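Local coordinates for disulfide oxidoreductase (Xylella fastidiosa, PDB 2REM), which probably catalyses the formation of disulfide bonds in periplasmic proteins through a CxxC centre of the thioredoxin type, at residues Glu9-Ile14 / Leu176-Tyr181; Gly155-Val160 / His170-Thr175; Gly34-His39 / Asp72-Ala77; Tyr165-His170 / Asp180-Arg185. One frame throughout, in Å; residues are numbered along the deposited sequence.

How the contacts relate
From the N terminus, Glu9-Ile14 meets Leu176-Tyr181, so contact 1 closes the widest loop of the four and brings an edge strand onto the last helix. Contact 3 falls within that loop. It closes first, joining the start of the CxxC helix to helix 71-83. Contact 2 follows after contact 3 in the chain and also lies within the loop of contact 1. It crosses contact 4, and the two share His170. Contacts 1 and 4 share Asp180 and Tyr181. Contacts 1, 2 and 4 all set helix 172-190 against neighbouring strands of one sheet. Contact 3 lies on the opposite side of the chain's centre from contacts 1 and 4, but touches contact 2 through Cys37 and Thr156.

Contact 1: Glu9-Ile14 / Leu176-Tyr181; sequences EDYVEI and LRITDY
The rings of Tyr11 and Tyr181 approach each other obliquely. CE2 of Tyr11 stands 4.1 Å from CE1 of Tyr181, and each ring comes to the other at a slant, so this is not a stack. At the hydroxyl end of Tyr11 a water molecule lies at the ring edge and in its plane, 2.7 Å from Tyr11 OH. The same water is 2.7 Å from Tyr181 OH, so it bridges the two phenols. Tyr11 OH has a second partner in Arg185 NH1, so the hydroxyl is held by the water and by Arg185. Pro5 touches both tyrosine side chains.

Behind the rings, Ile178 fills the angle between strand and helix. Its CG2 methyl lies 3.4 Å from the backbone oxygen of Asp10, and CD1 reaches CB of Asp10 at 3.7 Å. The long branch of Ile178 has CG1 anti to the carbonyl carbon (chi1 -65°), which puts CG2 anti to the backbone N, 4.2 Å from Tyr11 CB. The Asp10 and Ile178 side chains cross at about a right angle. The carboxylate of Asp10 faces the N-terminal tail, where OD2 accepts from Val6 N and His3 NE2. Asp10 is thus bonded to the tail, while Tyr11 packs on Pro5.

Strand 11-13 pairs in antiparallel fashion with strand 165-167, and Val167 also touches Ile178. The arrangement is the packing of an added edge strand of the sheet on the C-terminal helix of a thioredoxin fold, away from the CxxC centre.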
loop_
_atom_site.group_PDB
_atom_site.type_symbol
_atom_site.label_atom_id
_atom_site.label_comp_id
_atom_site.label_asym_id
_atom_site.label_seq_id
_atom_site.Cartn_x
_atom_site.Cartn_y
_atom_site.Cartn_z
ATOM N N GLU A 9 -20.990 -7.152 -1.334
ATOM C CA GLU A 9 -21.411 -5.741 -1.218
ATOM C C GLU A 9 -20.293 -4.932 -0.616
ATOM O O GLU A 9 -19.882 -3.918 -1.161
ATOM C CB GLU A 9 -22.652 -5.550 -0.319
ATOM C CG GLU A 9 -23.846 -6.389 -0.614
ATOM C CD GLU A 9 -25.009 -6.042 0.315
ATOM O OE1 GLU A 9 -24.786 -5.229 1.260
ATOM O OE2 GLU A 9 -26.129 -6.569 0.106
ATOM N N ASP A 10 -19.784 -5.407 0.516
ATOM C CA ASP A 10 -18.815 -4.662 1.301
ATOM C C ASP A 10 -17.400 -5.197 1.172
ATOM O O ASP A 10 -16.441 -4.501 1.465
ATOM C CB ASP A 10 -19.267 -4.649 2.754
ATOM C CG ASP A 10 -20.658 -4.087 2.901
ATOM O OD1 ASP A 10 -20.836 -2.894 2.606
ATOM O OD2 ASP A 10 -21.582 -4.839 3.262
ATOM N N TYR A 11 -17.279 -6.454 0.763
ATOM C CA TYR A 11 -15.973 -7.034 0.534
ATOM C C TYR A 11 -16.198 -8.222 -0.391
ATOM O O TYR A 11 -17.316 -8.699 -0.520
ATOM C CB TYR A 11 -15.286 -7.476 1.857
ATOM C CG TYR A 11 -16.024 -8.610 2.558
ATOM C CD1 TYR A 11 -15.717 -9.959 2.274
ATOM C CD2 TYR A 11 -17.044 -8.346 3.481
ATOM C CE1 TYR A 11 -16.411 -11.000 2.907
ATOM C CE2 TYR A 11 -17.732 -9.385 4.112
ATOM C CZ TYR A 11 -17.410 -10.703 3.813
ATOM O OH TYR A 11 -18.089 -11.739 4.418
ATOM N N VAL A 12 -15.125 -8.698 -1.024
ATOM C CA VAL A 12 -15.206 -9.931 -1.783
ATOM C C VAL A 12 -14.094 -10.852 -1.295
ATOM O O VAL A 12 -13.121 -10.416 -0.679
ATOM C CB VAL A 12 -15.116 -9.689 -3.316
ATOM C CG1 VAL A 12 -16.381 -8.972 -3.858
ATOM C CG2 VAL A 12 -13.860 -8.883 -3.649
ATOM N N GLU A 13 -14.251 -12.130 -1.571
ATOM C CA GLU A 13 -13.281 -13.098 -1.162
ATOM C C GLU A 13 -12.402 -13.401 -2.348
ATOM O O GLU A 13 -12.887 -13.677 -3.446
ATOM C CB GLU A 13 -13.940 -14.391 -0.646
ATOM C CG GLU A 13 -12.866 -15.271 0.055
ATOM C CD GLU A 13 -13.407 -16.515 0.733
ATOM O OE1 GLU A 13 -12.563 -17.387 1.075
ATOM O OE2 GLU A 13 -14.643 -16.608 0.925
ATOM N N ILE A 14 -11.101 -13.366 -2.090
ATOM C CA ILE A 14 -10.084 -13.673 -3.083
ATOM C C ILE A 14 -9.877 -15.190 -3.129
ATOM O O ILE A 14 -9.463 -15.782 -2.132
ATOM C CB ILE A 14 -8.778 -12.949 -2.708
ATOM C CG1 ILE A 14 -9.013 -11.439 -2.712
ATOM C CG2 ILE A 14 -7.608 -13.391 -3.611
ATOM C CD1 ILE A 14 -8.082 -10.669 -1.767
ATOM N N LEU A 176 -12.820 1.496 6.347
ATOM C CA LEU A 176 -12.169 1.181 7.620
ATOM C C LEU A 176 -13.089 0.383 8.545
ATOM O O LEU A 176 -12.624 -0.519 9.244
ATOM C CB LEU A 176 -11.640 2.445 8.293
ATOM C CG LEU A 176 -10.398 3.042 7.582
ATOM C CD1 LEU A 176 -9.820 4.220 8.369
ATOM C CD2 LEU A 176 -9.311 1.999 7.301
ATOM N N ARG A 177 -14.384 0.691 8.507
ATOM C CA ARG A 177 -15.381 -0.038 9.285
ATOM C C ARG A 177 -15.463 -1.481 8.801
ATOM O O ARG A 177 -15.561 -2.401 9.599
ATOM C CB ARG A 177 -16.757 0.604 9.173
ATOM C CG ARG A 177 -16.923 1.911 9.965
ATOM C CD ARG A 177 -18.376 2.388 9.873
ATOM N NE ARG A 177 -18.459 3.779 9.423
ATOM C CZ ARG A 177 -18.949 4.161 8.242
ATOM N NH1 ARG A 177 -19.432 3.260 7.392
ATOM N NH2 ARG A 177 -18.985 5.448 7.914
ATOM N N ILE A 178 -15.414 -1.679 7.490
ATOM C CA ILE A 178 -15.512 -3.034 6.937
ATOM C C ILE A 178 -14.230 -3.778 7.295
ATOM O O ILE A 178 -14.258 -4.972 7.619
ATOM C CB ILE A 178 -15.714 -3.011 5.395
ATOM C CG1 ILE A 178 -17.056 -2.377 5.016
ATOM C CG2 ILE A 178 -15.536 -4.421 4.759
ATOM C CD1 ILE A 178 -17.032 -1.844 3.576
ATOM N N THR A 179 -13.110 -3.068 7.230
ATOM C CA THR A 179 -11.822 -3.645 7.590
ATOM C C THR A 179 -11.858 -4.095 9.052
ATOM O O THR A 179 -11.437 -5.212 9.366
ATOM C CB THR A 179 -10.676 -2.648 7.382
ATOM O OG1 THR A 179 -10.675 -2.225 6.025
ATOM C CG2 THR A 179 -9.329 -3.286 7.710
ATOM N N ASP A 180 -12.366 -3.230 9.931
ATOM C CA ASP A 180 -12.526 -3.559 11.358
ATOM C C ASP A 180 -13.319 -4.838 11.538
ATOM O O ASP A 180 -12.920 -5.727 12.292
ATOM C CB ASP A 180 -13.232 -2.433 12.113
ATOM C CG ASP A 180 -12.350 -1.244 12.335
ATOM O OD1 ASP A 180 -11.121 -1.376 12.209
ATOM O OD2 ASP A 180 -12.900 -0.178 12.644
ATOM N N TYR A 181 -14.460 -4.917 10.858
ATOM C CA TYR A 181 -15.295 -6.121 10.913
ATOM C C TYR A 181 -14.505 -7.374 10.500
ATOM O O TYR A 181 -14.570 -8.403 11.185
ATOM C CB TYR A 181 -16.562 -5.963 10.037
ATOM C CG TYR A 181 -17.214 -7.283 9.698
ATOM C CD1 TYR A 181 -16.899 -7.952 8.523
ATOM C CD2 TYR A 181 -18.109 -7.885 10.587
ATOM C CE1 TYR A 181 -17.484 -9.177 8.215
ATOM C CE2 TYR A 181 -18.686 -9.106 10.301
ATOM C CZ TYR A 181 -18.363 -9.746 9.104
ATOM O OH TYR A 181 -18.931 -10.956 8.796
HETATM O O HOH W 1 -19.848 -10.913 6.241
#

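Contact 2: Gly155-Val160 / His170-Thr175; sequences GTPTIV and HDFEDT
The backbones stay well apart: the CA atoms of Pro157 and Phe172 are 9.0 Å from each other, and those of Ile159 and Thr175 are 7.6 Å apart. The peptide bond before Pro157 is cis, and the chain then runs into strand 158-161. On the other side a turn leads into helix 172-190.

Two side-chain pairs fill the gap. CG of Pro157 approaches CE2 of Phe172 at 4.2 Å, from a slanting direction. CG1 of Ile159 meets CG2 of Thr175 at 3.7 Å. OG1 of Thr175 sits beside the backbone N (chi1 -71°), which leaves CG2 anti to that N and facing the strand. Phe172 also stacks on Phe43 of helix 38-52, which Pro157 touches too.

A cis-proline just before a strand, opposite a CxxC helix, is a hallmark of the thioredoxin fold. Here Pro157 touches His39, and Thr156 touches Cys37 and Cys40, which places this contact beside the predicted redox centre.

Asp171 is the N-cap of the helix. Its OD2 takes the N-H of Asp174 at 2.8 Å, nearly along the C-O axis. OD1 accepts the ND1-H of His170 at 3.3 Å, in the ring plane but from above the carboxylate plane. Asp174 OD1 in return accepts His170 N at 2.9 Å through its anti lone pair. Within 155-160, Thr158 OG1 donates to Gly155 O at 2.7 Å, spanning the cis bond.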
loop_
_atom_site.group_PDB
_atom_site.type_symbol
_atom_site.label_atom_id
_atom_site.label_comp_id
_atom_site.label_asym_id
_atom_site.label_seq_id
_atom_site.Cartn_x
_atom_site.Cartn_y
_atom_site.Cartn_z
ATOM N N GLY A 155 -8.815 -0.503 -8.755
ATOM C CA GLY A 155 -8.471 0.812 -8.262
ATOM C C GLY A 155 -7.893 0.783 -6.864
ATOM O O GLY A 155 -7.712 -0.285 -6.244
ATOM N N THR A 156 -7.600 1.979 -6.370
ATOM C CA THR A 156 -6.926 2.157 -5.111
ATOM C C THR A 156 -7.599 3.348 -4.423
ATOM O O THR A 156 -8.220 4.168 -5.087
ATOM C CB THR A 156 -5.425 2.498 -5.356
ATOM O OG1 THR A 156 -5.343 3.618 -6.251
ATOM C CG2 THR A 156 -4.680 1.307 -5.950
ATOM N N PRO A 157 -7.501 3.436 -3.086
ATOM C CA PRO A 157 -6.885 2.424 -2.234
ATOM C C PRO A 157 -7.725 1.158 -2.148
ATOM O O PRO A 157 -8.953 1.209 -2.222
ATOM C CB PRO A 157 -6.874 3.095 -0.857
ATOM C CG PRO A 157 -8.032 4.045 -0.898
ATOM C CD PRO A 157 -7.965 4.595 -2.299
ATOM N N THR A 158 -7.061 0.039 -1.963
ATOM C CA THR A 158 -7.760 -1.217 -1.743
ATOM C C THR A 158 -7.178 -1.875 -0.510
ATOM O O THR A 158 -5.964 -2.089 -0.413
ATOM C CB THR A 158 -7.627 -2.144 -2.956
ATOM O OG1 THR A 158 -8.378 -1.590 -4.035
ATOM C CG2 THR A 158 -8.179 -3.535 -2.655
ATOM N N ILE A 159 -8.058 -2.182 0.424
ATOM C CA ILE A 159 -7.686 -2.882 1.638
ATOM C C ILE A 159 -7.940 -4.383 1.465
ATOM O O ILE A 159 -9.014 -4.792 0.972
ATOM C CB ILE A 159 -8.467 -2.360 2.859
ATOM C CG1 ILE A 159 -8.209 -0.853 3.065
ATOM C CG2 ILE A 159 -8.117 -3.218 4.101
ATOM C CD1 ILE A 159 -6.737 -0.501 3.346
ATOM N N VAL A 160 -6.934 -5.184 1.840
ATOM C CA VAL A 160 -7.006 -6.631 1.766
ATOM C C VAL A 160 -6.644 -7.215 3.128
ATOM O O VAL A 160 -5.561 -6.934 3.672
ATOM C CB VAL A 160 -6.056 -7.218 0.701
ATOM C CG1 VAL A 160 -6.293 -8.744 0.528
ATOM C CG2 VAL A 160 -6.168 -6.488 -0.643
ATOM N N HIS A 170 -17.551 2.150 0.274
ATOM C CA HIS A 170 -18.190 3.250 -0.445
ATOM C C HIS A 170 -17.423 4.554 -0.222
ATOM O O HIS A 170 -17.513 5.488 -1.025
ATOM C CB HIS A 170 -19.648 3.354 0.049
ATOM C CG HIS A 170 -20.428 4.507 -0.513
ATOM N ND1 HIS A 170 -20.410 5.767 0.055
ATOM C CD2 HIS A 170 -21.300 4.575 -1.550
ATOM C CE1 HIS A 170 -21.212 6.566 -0.629
ATOM N NE2 HIS A 170 -21.769 5.868 -1.603
ATOM N N ASP A 171 -16.694 4.613 0.892
ATOM C CA ASP A 171 -15.960 5.795 1.309
ATOM C C ASP A 171 -14.904 5.354 2.302
ATOM O O ASP A 171 -14.897 4.187 2.726
ATOM C CB ASP A 171 -16.879 6.901 1.879
ATOM C CG ASP A 171 -17.768 6.424 3.026
ATOM O OD1 ASP A 171 -18.997 6.571 2.910
ATOM O OD2 ASP A 171 -17.263 5.935 4.050
ATOM N N PHE A 172 -14.013 6.274 2.671
ATOM C CA PHE A 172 -12.877 5.921 3.543
ATOM C C PHE A 172 -13.322 5.338 4.874
ATOM O O PHE A 172 -12.783 4.319 5.302
ATOM C CB PHE A 172 -11.992 7.124 3.786
ATOM C CG PHE A 172 -11.316 7.634 2.543
ATOM C CD1 PHE A 172 -10.941 8.973 2.448
ATOM C CD2 PHE A 172 -11.106 6.788 1.462
ATOM C CE1 PHE A 172 -10.327 9.452 1.305
ATOM C CE2 PHE A 172 -10.489 7.258 0.297
ATOM C CZ PHE A 172 -10.115 8.596 0.220
ATOM N N GLU A 173 -14.302 5.983 5.516
ATOM C CA GLU A 173 -14.829 5.499 6.798
ATOM C C GLU A 173 -15.458 4.117 6.701
ATOM O O GLU A 173 -15.231 3.269 7.558
ATOM C CB GLU A 173 -15.827 6.474 7.411
ATOM C CG GLU A 173 -15.298 7.126 8.665
ATOM C CD GLU A 173 -14.143 8.056 8.381
ATOM O OE1 GLU A 173 -14.275 8.893 7.450
ATOM O OE2 GLU A 173 -13.108 7.959 9.086
ATOM N N ASP A 174 -16.265 3.914 5.667
ATOM C CA ASP A 174 -16.888 2.617 5.410
ATOM C C ASP A 174 -15.798 1.576 5.181
ATOM O O ASP A 174 -15.854 0.447 5.670
ATOM C CB ASP A 174 -17.809 2.742 4.195
ATOM C CG ASP A 174 -18.597 1.483 3.911
ATOM O OD1 ASP A 174 -18.696 1.119 2.705
ATOM O OD2 ASP A 174 -19.138 0.857 4.871
ATOM N N THR A 175 -14.803 1.956 4.401
ATOM C CA THR A 175 -13.698 1.055 4.124
ATOM C C THR A 175 -13.042 0.570 5.415
ATOM O O THR A 175 -12.773 -0.633 5.563
ATOM C CB THR A 175 -12.678 1.720 3.196
ATOM O OG1 THR A 175 -13.280 1.816 1.917
ATOM C CG2 THR A 175 -11.431 0.864 3.052
#

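Contact 3: Gly34-His39 / Asp72-Ala77; sequences GYTCPH and DPFARA
Gly34 to Cys37 make a type I turn, closed by Cys37 N on Gly34 O, and the turn approaches helix 71-83 most closely where the CA atoms of Tyr35 and Phe74 are 6.1 Å apart.

Phe74 carries the contact from the helix side. CB of Tyr35 rests 3.9 Å from Phe74 CD1. On the same side of the ring, at the other ortho carbon, CG2 of Thr36 is 3.2 Å from Phe74 CD2. That is short for two carbons, and the exact fit of this methyl is doubtful. The Phe74 ring therefore has Tyr35 at one ortho carbon and Thr36 at the other, both reached at a slant.

Tyr35 turns its own ring alongside the helix. With CG anti to the carbonyl carbon (chi1 -80°), CD2 comes to 3.6 Å from Phe74 O, which lies at the ring edge and near its plane. This is a contact of an aromatic C-H edge with a carbonyl oxygen. Tyr35 O is held by His99 NE2.

The turn leads straight to Cys37, the N-cap of helix 38-52, whose SG caps a backbone N of that helix. The CxxC disulfide of this centre is not formed here. Around the contact, the Tyr35 ring meets Phe33 from strand 27-33 and Phe95 from helix 87-101 edge to face. Ile98 of helix 87-101 touches both Tyr35 and Phe74. The turn before the CxxC helix is thus wedged between the sheet and helices 71-83 and 87-101.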
loop_
_atom_site.group_PDB
_atom_site.type_symbol
_atom_site.label_atom_id
_atom_site.label_comp_id
_atom_site.label_asym_id
_atom_site.label_seq_id
_atom_site.Cartn_x
_atom_site.Cartn_y
_atom_site.Cartn_z
ATOM N N GLY A 34 -1.353 3.705 -4.671
ATOM C CA GLY A 34 -0.372 4.331 -5.550
ATOM C C GLY A 34 -0.186 5.779 -5.122
ATOM O O GLY A 34 -1.150 6.468 -4.772
ATOM N N TYR A 35 1.054 6.253 -5.155
ATOM C CA TYR A 35 1.358 7.667 -4.948
ATOM C C TYR A 35 0.640 8.577 -5.943
ATOM O O TYR A 35 0.285 9.715 -5.617
ATOM C CB TYR A 35 2.875 7.882 -5.026
ATOM C CG TYR A 35 3.625 7.523 -3.756
ATOM C CD1 TYR A 35 3.208 8.017 -2.512
ATOM C CD2 TYR A 35 4.770 6.737 -3.803
ATOM C CE1 TYR A 35 3.888 7.705 -1.362
ATOM C CE2 TYR A 35 5.479 6.433 -2.641
ATOM C CZ TYR A 35 5.017 6.923 -1.429
ATOM O OH TYR A 35 5.682 6.652 -0.283
ATOM N N THR A 36 0.389 8.060 -7.147
ATOM C CA THR A 36 -0.270 8.837 -8.193
ATOM C C THR A 36 -1.767 8.956 -7.990
ATOM O O THR A 36 -2.429 9.713 -8.700
ATOM C CB THR A 36 -0.037 8.252 -9.625
ATOM O OG1 THR A 36 -0.538 6.917 -9.703
ATOM C CG2 THR A 36 1.433 8.277 -10.000
ATOM N N CYS A 37 -2.290 8.187 -7.042
ATOM C CA CYS A 37 -3.722 8.116 -6.809
ATOM C C CYS A 37 -4.172 9.190 -5.827
ATOM O O CYS A 37 -3.749 9.192 -4.671
ATOM C CB CYS A 37 -4.081 6.746 -6.270
ATOM S SG CYS A 37 -5.795 6.615 -5.920
ATOM N N PRO A 38 -5.015 10.121 -6.280
ATOM C CA PRO A 38 -5.441 11.162 -5.328
ATOM C C PRO A 38 -6.314 10.597 -4.199
ATOM O O PRO A 38 -6.302 11.149 -3.111
ATOM C CB PRO A 38 -6.205 12.154 -6.196
ATOM C CG PRO A 38 -6.600 11.391 -7.405
ATOM C CD PRO A 38 -5.585 10.325 -7.620
ATOM N N HIS A 39 -7.031 9.499 -4.445
ATOM C CA HIS A 39 -7.790 8.848 -3.364
ATOM C C HIS A 39 -6.855 8.334 -2.276
ATOM O O HIS A 39 -7.100 8.541 -1.083
ATOM C CB HIS A 39 -8.693 7.731 -3.890
ATOM C CG HIS A 39 -9.617 8.182 -4.973
ATOM N ND1 HIS A 39 -9.486 7.768 -6.282
ATOM C CD2 HIS A 39 -10.655 9.048 -4.954
ATOM C CE1 HIS A 39 -10.414 8.350 -7.022
ATOM N NE2 HIS A 39 -11.138 9.130 -6.239
ATOM N N ASP A 72 3.929 2.484 -12.131
ATOM C CA ASP A 72 5.073 1.602 -11.861
ATOM C C ASP A 72 6.301 2.317 -11.315
ATOM O O ASP A 72 6.863 1.848 -10.337
ATOM C CB ASP A 72 5.417 0.731 -13.072
ATOM C CG ASP A 72 4.394 -0.347 -13.313
ATOM O OD1 ASP A 72 3.379 -0.407 -12.593
ATOM O OD2 ASP A 72 4.616 -1.153 -14.229
ATOM N N PRO A 73 6.718 3.454 -11.926
ATOM C CA PRO A 73 7.804 4.219 -11.326
ATOM C C PRO A 73 7.545 4.570 -9.870
ATOM O O PRO A 73 8.468 4.517 -9.034
ATOM C CB PRO A 73 7.853 5.497 -12.182
ATOM C CG PRO A 73 7.365 5.083 -13.498
ATOM C CD PRO A 73 6.279 4.059 -13.208
ATOM N N PHE A 74 6.291 4.899 -9.547
ATOM C CA PHE A 74 5.979 5.263 -8.175
ATOM C C PHE A 74 5.891 4.081 -7.242
ATOM O O PHE A 74 6.151 4.209 -6.037
ATOM C CB PHE A 74 4.721 6.121 -8.124
ATOM C CG PHE A 74 4.963 7.480 -8.620
ATOM C CD1 PHE A 74 5.608 8.406 -7.802
ATOM C CD2 PHE A 74 4.631 7.835 -9.928
ATOM C CE1 PHE A 74 5.880 9.702 -8.253
ATOM C CE2 PHE A 74 4.901 9.130 -10.383
ATOM C CZ PHE A 74 5.541 10.059 -9.520
ATOM N N ALA A 75 5.525 2.927 -7.796
ATOM C CA ALA A 75 5.601 1.702 -7.013
ATOM C C ALA A 75 7.062 1.460 -6.666
ATOM O O ALA A 75 7.407 1.106 -5.548
ATOM C CB ALA A 75 5.075 0.523 -7.807
ATOM N N ARG A 76 7.919 1.590 -7.672
ATOM C CA ARG A 76 9.328 1.369 -7.485
ATOM C C ARG A 76 9.936 2.419 -6.535
ATOM O O ARG A 76 10.792 2.084 -5.712
ATOM C CB ARG A 76 10.015 1.322 -8.861
ATOM C CG ARG A 76 11.222 0.454 -8.910
ATOM C CD ARG A 76 11.742 0.357 -10.351
ATOM N NE ARG A 76 10.932 -0.522 -11.186
ATOM C CZ ARG A 76 11.014 -1.848 -11.229
ATOM N NH1 ARG A 76 10.217 -2.503 -12.071
ATOM N NH2 ARG A 76 11.890 -2.528 -10.450
ATOM N N ALA A 77 9.478 3.668 -6.646
ATOM C CA ALA A 77 9.867 4.732 -5.730
ATOM C C ALA A 77 9.563 4.317 -4.289
ATOM O O ALA A 77 10.415 4.389 -3.431
ATOM C CB ALA A 77 9.140 6.021 -6.044
#

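Contact 4: Tyr165-His170 / Asp180-Arg185; sequences YMVTGH and DYLVSR
The guanidinium group of Arg185 is gripped at both ends: NH2 lies over one face of the Tyr165 ring, and NH1 is hydrogen-bonded to Tyr11 OH. NH2 is 3.3 Å from Tyr165 CE2 and is offset toward the rim on the hydroxyl side. CZ of Arg185 stands 4.7 Å from the ring centroid, 21° off the normal, which makes this a cation-pi contact. The planes of ring and guanidinium are 55° apart, so one nitrogen points down at the ring. The bend at chi3 swings it there. CE1 of Tyr181 lies over one face of the guanidinium.

Leu182 packs on the same side of the Tyr165 ring as the arginine and meets it at a slant. Its CD1 methyl is 3.7 Å from Tyr165 CB and also 3.7 Å from Val167 CG2, so one methyl touches two strand residues. CD2 is 4.0 Å from Tyr165 CG.

The axes of strand 165-167 and helix 180-185 run nearly antiparallel, at 161°, and 10.1 Å apart. This is the packing of the C-terminal helix on the sheet in the beta-beta-alpha half of a thioredoxin fold.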
loop_
_atom_site.group_PDB
_atom_site.type_symbol
_atom_site.label_atom_id
_atom_site.label_comp_id
_atom_site.label_asym_id
_atom_site.label_seq_id
_atom_site.Cartn_x
_atom_site.Cartn_y
_atom_site.Cartn_z
ATOM N N TYR A 165 -9.699 -11.287 1.977
ATOM C CA TYR A 165 -10.885 -10.449 1.878
ATOM C C TYR A 165 -10.502 -9.085 1.399
ATOM O O TYR A 165 -9.705 -8.402 2.035
ATOM C CB TYR A 165 -11.618 -10.365 3.207
ATOM C CG TYR A 165 -11.964 -11.721 3.731
ATOM C CD1 TYR A 165 -11.265 -12.267 4.803
ATOM C CD2 TYR A 165 -12.959 -12.472 3.130
ATOM C CE1 TYR A 165 -11.570 -13.533 5.272
ATOM C CE2 TYR A 165 -13.272 -13.737 3.586
ATOM C CZ TYR A 165 -12.571 -14.247 4.664
ATOM O OH TYR A 165 -12.872 -15.488 5.123
ATOM N N MET A 166 -11.086 -8.691 0.281
ATOM C CA MET A 166 -10.781 -7.411 -0.301
ATOM C C MET A 166 -11.977 -6.514 -0.067
ATOM O O MET A 166 -13.097 -6.801 -0.523
ATOM C CB MET A 166 -10.464 -7.567 -1.790
ATOM C CG MET A 166 -10.242 -6.244 -2.503
ATOM S SD MET A 166 -9.696 -6.500 -4.217
ATOM C CE MET A 166 -10.978 -7.496 -4.969
ATOM N N VAL A 167 -11.722 -5.433 0.652
ATOM C CA VAL A 167 -12.777 -4.489 1.015
ATOM C C VAL A 167 -13.249 -3.768 -0.245
ATOM O O VAL A 167 -12.445 -3.407 -1.109
ATOM C CB VAL A 167 -12.279 -3.484 2.071
ATOM C CG1 VAL A 167 -13.362 -2.474 2.429
ATOM C CG2 VAL A 167 -11.842 -4.235 3.345
ATOM N N THR A 168 -14.561 -3.562 -0.342
ATOM C CA THR A 168 -15.136 -2.798 -1.432
ATOM C C THR A 168 -16.055 -1.779 -0.773
ATOM O O THR A 168 -17.288 -1.895 -0.805
ATOM C CB THR A 168 -15.888 -3.717 -2.404
ATOM O OG1 THR A 168 -16.947 -4.367 -1.701
ATOM C CG2 THR A 168 -14.949 -4.784 -2.979
ATOM N N GLY A 169 -15.432 -0.804 -0.121
ATOM C CA GLY A 169 -16.159 0.214 0.623
ATOM C C GLY A 169 -16.586 1.395 -0.237
ATOM O O GLY A 169 -16.026 1.635 -1.312
ATOM N N HIS A 170 -17.551 2.150 0.274
ATOM C CA HIS A 170 -18.190 3.250 -0.445
ATOM C C HIS A 170 -17.423 4.554 -0.222
ATOM O O HIS A 170 -17.513 5.488 -1.025
ATOM C CB HIS A 170 -19.648 3.354 0.049
ATOM C CG HIS A 170 -20.428 4.507 -0.513
ATOM N ND1 HIS A 170 -20.410 5.767 0.055
ATOM C CD2 HIS A 170 -21.300 4.575 -1.550
ATOM C CE1 HIS A 170 -21.212 6.566 -0.629
ATOM N NE2 HIS A 170 -21.769 5.868 -1.603
ATOM N N ASP A 180 -12.366 -3.230 9.931
ATOM C CA ASP A 180 -12.526 -3.559 11.358
ATOM C C ASP A 180 -13.319 -4.838 11.538
ATOM O O ASP A 180 -12.920 -5.727 12.292
ATOM C CB ASP A 180 -13.232 -2.433 12.113
ATOM C CG ASP A 180 -12.350 -1.244 12.335
ATOM O OD1 ASP A 180 -11.121 -1.376 12.209
ATOM O OD2 ASP A 180 -12.900 -0.178 12.644
ATOM N N TYR A 181 -14.460 -4.917 10.858
ATOM C CA TYR A 181 -15.295 -6.121 10.913
ATOM C C TYR A 181 -14.505 -7.374 10.500
ATOM O O TYR A 181 -14.570 -8.403 11.185
ATOM C CB TYR A 181 -16.562 -5.963 10.037
ATOM C CG TYR A 181 -17.214 -7.283 9.698
ATOM C CD1 TYR A 181 -16.899 -7.952 8.523
ATOM C CD2 TYR A 181 -18.109 -7.885 10.587
ATOM C CE1 TYR A 181 -17.484 -9.177 8.215
ATOM C CE2 TYR A 181 -18.686 -9.106 10.301
ATOM C CZ TYR A 181 -18.363 -9.746 9.104
ATOM O OH TYR A 181 -18.931 -10.956 8.796
ATOM N N LEU A 182 -13.792 -7.282 9.376
ATOM C CA LEU A 182 -13.029 -8.422 8.839
ATOM C C LEU A 182 -11.866 -8.779 9.746
ATOM O O LEU A 182 -11.574 -9.963 9.933
ATOM C CB LEU A 182 -12.479 -8.129 7.438
ATOM C CG LEU A 182 -13.494 -7.930 6.307
ATOM C CD1 LEU A 182 -12.749 -7.393 5.087
ATOM C CD2 LEU A 182 -14.198 -9.260 6.008
ATOM N N VAL A 183 -11.190 -7.758 10.278
ATOM C CA VAL A 183 -10.094 -8.001 11.228
ATOM C C VAL A 183 -10.622 -8.674 12.497
ATOM O O VAL A 183 -10.057 -9.652 12.971
ATOM C CB VAL A 183 -9.329 -6.718 11.589
ATOM C CG1 VAL A 183 -8.480 -6.960 12.851
ATOM C CG2 VAL A 183 -8.448 -6.238 10.404
ATOM N N SER A 184 -11.726 -8.174 13.041
ATOM C CA SER A 184 -12.313 -8.805 14.224
ATOM C C SER A 184 -12.764 -10.228 13.960
ATOM O O SER A 184 -12.661 -11.109 14.838
ATOM C CB SER A 184 -13.482 -7.982 14.726
ATOM O OG SER A 184 -12.980 -6.764 15.229
ATOM N N ARG A 185 -13.287 -10.442 12.761
ATOM C CA ARG A 185 -13.777 -11.758 12.387
ATOM C C ARG A 185 -12.615 -12.757 12.259
ATOM O O ARG A 185 -12.734 -13.881 12.704
ATOM C CB ARG A 185 -14.596 -11.694 11.104
ATOM C CG ARG A 185 -15.357 -12.980 10.840
ATOM C CD ARG A 185 -16.162 -12.917 9.594
ATOM N NE ARG A 185 -15.349 -12.677 8.409
ATOM C CZ ARG A 185 -15.832 -12.770 7.177
ATOM N NH1 ARG A 185 -17.106 -13.126 7.004
ATOM N NH2 ARG A 185 -15.058 -12.532 6.126
#